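Uncharacterized protein (Cytophaga hutchinsonii, PDB 3OMT) is of unknown function but, as a putative Xre-family antitoxin with a helix-turn-helix fold, probably binds DNA as part of a toxin-antitoxin system. Local coordinates at residues F10-S15 with L67-K72. Numbering follows the deposited sequence. Where two conformers were deposited one is given.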
loop_
_atom_site.group_PDB
_atom_site.type_symbol
_atom_site.label_atom_id
_atom_site.label_comp_id
_atom_site.label_asym_id
_atom_site.label_seq_id
_atom_site.Cartn_x
_atom_site.Cartn_y
_atom_site.Cartn_z
ATOM N N PHE A 10 -0.861 -6.513 7.490
ATOM C CA PHE A 10 -0.390 -5.729 6.359
ATOM C C PHE A 10 -0.304 -4.252 6.705
ATOM O O PHE A 10 0.637 -3.555 6.260
ATOM C CB PHE A 10 -1.320 -5.904 5.148
ATOM C CG PHE A 10 -1.403 -7.310 4.640
ATOM C CD1 PHE A 10 -0.638 -7.719 3.566
ATOM C CD2 PHE A 10 -2.280 -8.200 5.225
ATOM C CE1 PHE A 10 -0.723 -9.022 3.101
ATOM C CE2 PHE A 10 -2.438 -9.491 4.730
ATOM C CZ PHE A 10 -1.622 -9.915 3.690
ATOM N N ASN A 11 -1.256 -3.746 7.484
ATOM C CA ASN A 11 -1.254 -2.343 7.841
ATOM C C ASN A 11 -1.027 -2.179 9.331
ATOM O O ASN A 11 -1.269 -3.101 10.130
ATOM C CB ASN A 11 -2.521 -1.609 7.300
ATOM C CG ASN A 11 -3.755 -1.824 8.159
ATOM O OD1 ASN A 11 -3.801 -1.357 9.307
ATOM N ND2 ASN A 11 -4.765 -2.541 7.621
ATOM N N ARG A 12 -0.592 -0.990 9.693
ATOM C CA ARG A 12 -0.509 -0.588 11.085
ATOM C C ARG A 12 -1.328 0.692 11.385
ATOM O O ARG A 12 -0.940 1.541 12.227
ATOM C CB ARG A 12 0.927 -0.492 11.533
ATOM C CG ARG A 12 1.782 0.390 10.730
ATOM C CD ARG A 12 3.270 0.408 11.194
ATOM N NE ARG A 12 3.456 0.856 12.573
ATOM C CZ ARG A 12 3.581 2.129 12.958
ATOM N NH1 ARG A 12 3.549 3.081 12.061
ATOM N NH2 ARG A 12 3.791 2.446 14.250
ATOM N N LEU A 13 -2.509 0.763 10.775
ATOM C CA LEU A 13 -3.409 1.885 10.988
ATOM C C LEU A 13 -3.800 2.066 12.444
ATOM O O LEU A 13 -3.775 3.189 12.952
ATOM C CB LEU A 13 -4.641 1.755 10.131
ATOM C CG LEU A 13 -5.684 2.868 10.292
ATOM C CD1 LEU A 13 -5.095 4.265 10.006
ATOM C CD2 LEU A 13 -6.877 2.545 9.347
ATOM N N LYS A 14 -4.108 0.974 13.130
ATOM C CA LYS A 14 -4.518 1.044 14.532
ATOM C C LYS A 14 -3.421 1.759 15.330
ATOM O O LYS A 14 -3.702 2.628 16.140
ATOM C CB LYS A 14 -4.794 -0.343 15.106
ATOM C CG LYS A 14 -5.238 -0.331 16.555
ATOM C CD LYS A 14 -5.520 -1.764 17.064
ATOM C CE LYS A 14 -5.930 -1.785 18.542
ATOM N NZ LYS A 14 -6.809 -2.952 18.832
ATOM N N SER A 15 -2.170 1.361 15.103
ATOM C CA SER A 15 -1.039 1.980 15.807
ATOM C C SER A 15 -0.897 3.453 15.497
ATOM O O SER A 15 -0.596 4.245 16.396
ATOM C CB SER A 15 0.255 1.291 15.500
ATOM O OG SER A 15 0.287 0.023 16.105
ATOM N N LEU A 67 1.823 3.780 7.395
ATOM C CA LEU A 67 0.570 3.052 7.583
ATOM C C LEU A 67 0.730 1.579 7.274
ATOM O O LEU A 67 -0.154 0.814 7.575
ATOM C CB LEU A 67 -0.504 3.630 6.698
ATOM C CG LEU A 67 -0.945 5.078 6.982
ATOM C CD1 LEU A 67 -1.935 5.626 5.931
ATOM C CD2 LEU A 67 -1.436 5.217 8.438
ATOM N N ILE A 68 1.835 1.200 6.630
ATOM C CA ILE A 68 2.104 -0.175 6.164
ATOM C C ILE A 68 3.187 -0.765 7.070
ATOM O O ILE A 68 4.136 -0.056 7.421
ATOM C CB ILE A 68 2.593 -0.129 4.672
ATOM C CG1 ILE A 68 1.554 0.616 3.831
ATOM C CG2 ILE A 68 2.900 -1.549 4.138
ATOM C CD1 ILE A 68 0.198 0.043 4.031
ATOM N N VAL A 69 3.089 -2.039 7.426
ATOM C CA VAL A 69 4.168 -2.639 8.220
ATOM C C VAL A 69 5.404 -2.818 7.314
ATOM O O VAL A 69 5.295 -3.112 6.114
ATOM C CB VAL A 69 3.775 -3.968 8.887
ATOM C CG1 VAL A 69 2.622 -3.733 9.893
ATOM C CG2 VAL A 69 3.343 -5.079 7.856
ATOM N N SER A 70 6.572 -2.567 7.896
ATOM C CA SER A 70 7.834 -2.814 7.218
ATOM C C SER A 70 8.105 -4.294 6.949
ATOM O O SER A 70 7.771 -5.172 7.758
ATOM C CB SER A 70 8.958 -2.216 8.073
ATOM O OG SER A 70 10.177 -2.480 7.445
ATOM N N THR A 71 8.750 -4.587 5.821
ATOM C CA THR A 71 9.216 -5.926 5.557
ATOM C C THR A 71 10.750 -5.987 5.426
ATOM O O THR A 71 11.279 -7.013 5.023
ATOM C CB THR A 71 8.561 -6.505 4.317
ATOM O OG1 THR A 71 8.948 -5.751 3.155
ATOM C CG2 THR A 71 7.083 -6.553 4.462
ATOM N N LYS A 72 11.427 -4.896 5.701
ATOM C CA LYS A 72 12.888 -4.858 5.731
ATOM C C LYS A 72 13.449 -5.991 6.504
ATOM O O LYS A 72 13.108 -6.148 7.671
ATOM C CB LYS A 72 13.339 -3.609 6.423
ATOM C CG LYS A 72 13.043 -2.360 5.725
ATOM C CD LYS A 72 14.174 -1.342 5.789
ATOM C CE LYS A 72 15.485 -1.898 5.266
ATOM N NZ LYS A 72 15.422 -2.479 3.894
#
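Asn11 and Ile68 face each other as the non-hydrogen-bonded pair of a single antiparallel beta bridge, which, within the helix-turn-helix fold, ties the segment leading into helix 13-20 to the C-terminal segment that follows helix 50-60. Two nearly straight bonds flank the pair: Val69 N reaches Phe10 O at 3.1 Å, and Arg12 N reaches Leu67 O at 2.8 Å, each donor standing above its acceptor's carbonyl plane. One bridge thus suffices to draw together segments near the two ends of a chain.

The tight part surrounds these bonds. Leu13 lies alongside Leu67, their branches heading in one direction, with CD1 of Leu13 4.1 Å from CD2 of Leu67, and both rest on Ile56 of helix 50-60. Buried Asn11 presses CB against Leu67 O (3.4 Å). Val69 brings CG2 to 3.5 Å from Phe10 O. Arg12 chi1 (55°) sets CG between its backbone N and carbonyl carbon, 3.7 Å from Leu67 O; farther out, NH1 hydrogen-bonds Glu66 O and NH2 forms a salt bridge with Glu19 OE2.

The loose side is the tail from Ser70 onward, which makes no contact with segment 10-15; Ser70 and Lys72 are exposed, while Thr71 bonds Val64 and Asp63 of the second subunit. Where the helix begins, Asn11 closes an Asx turn: its OD1 accepts from Leu13 N at 2.9 Å.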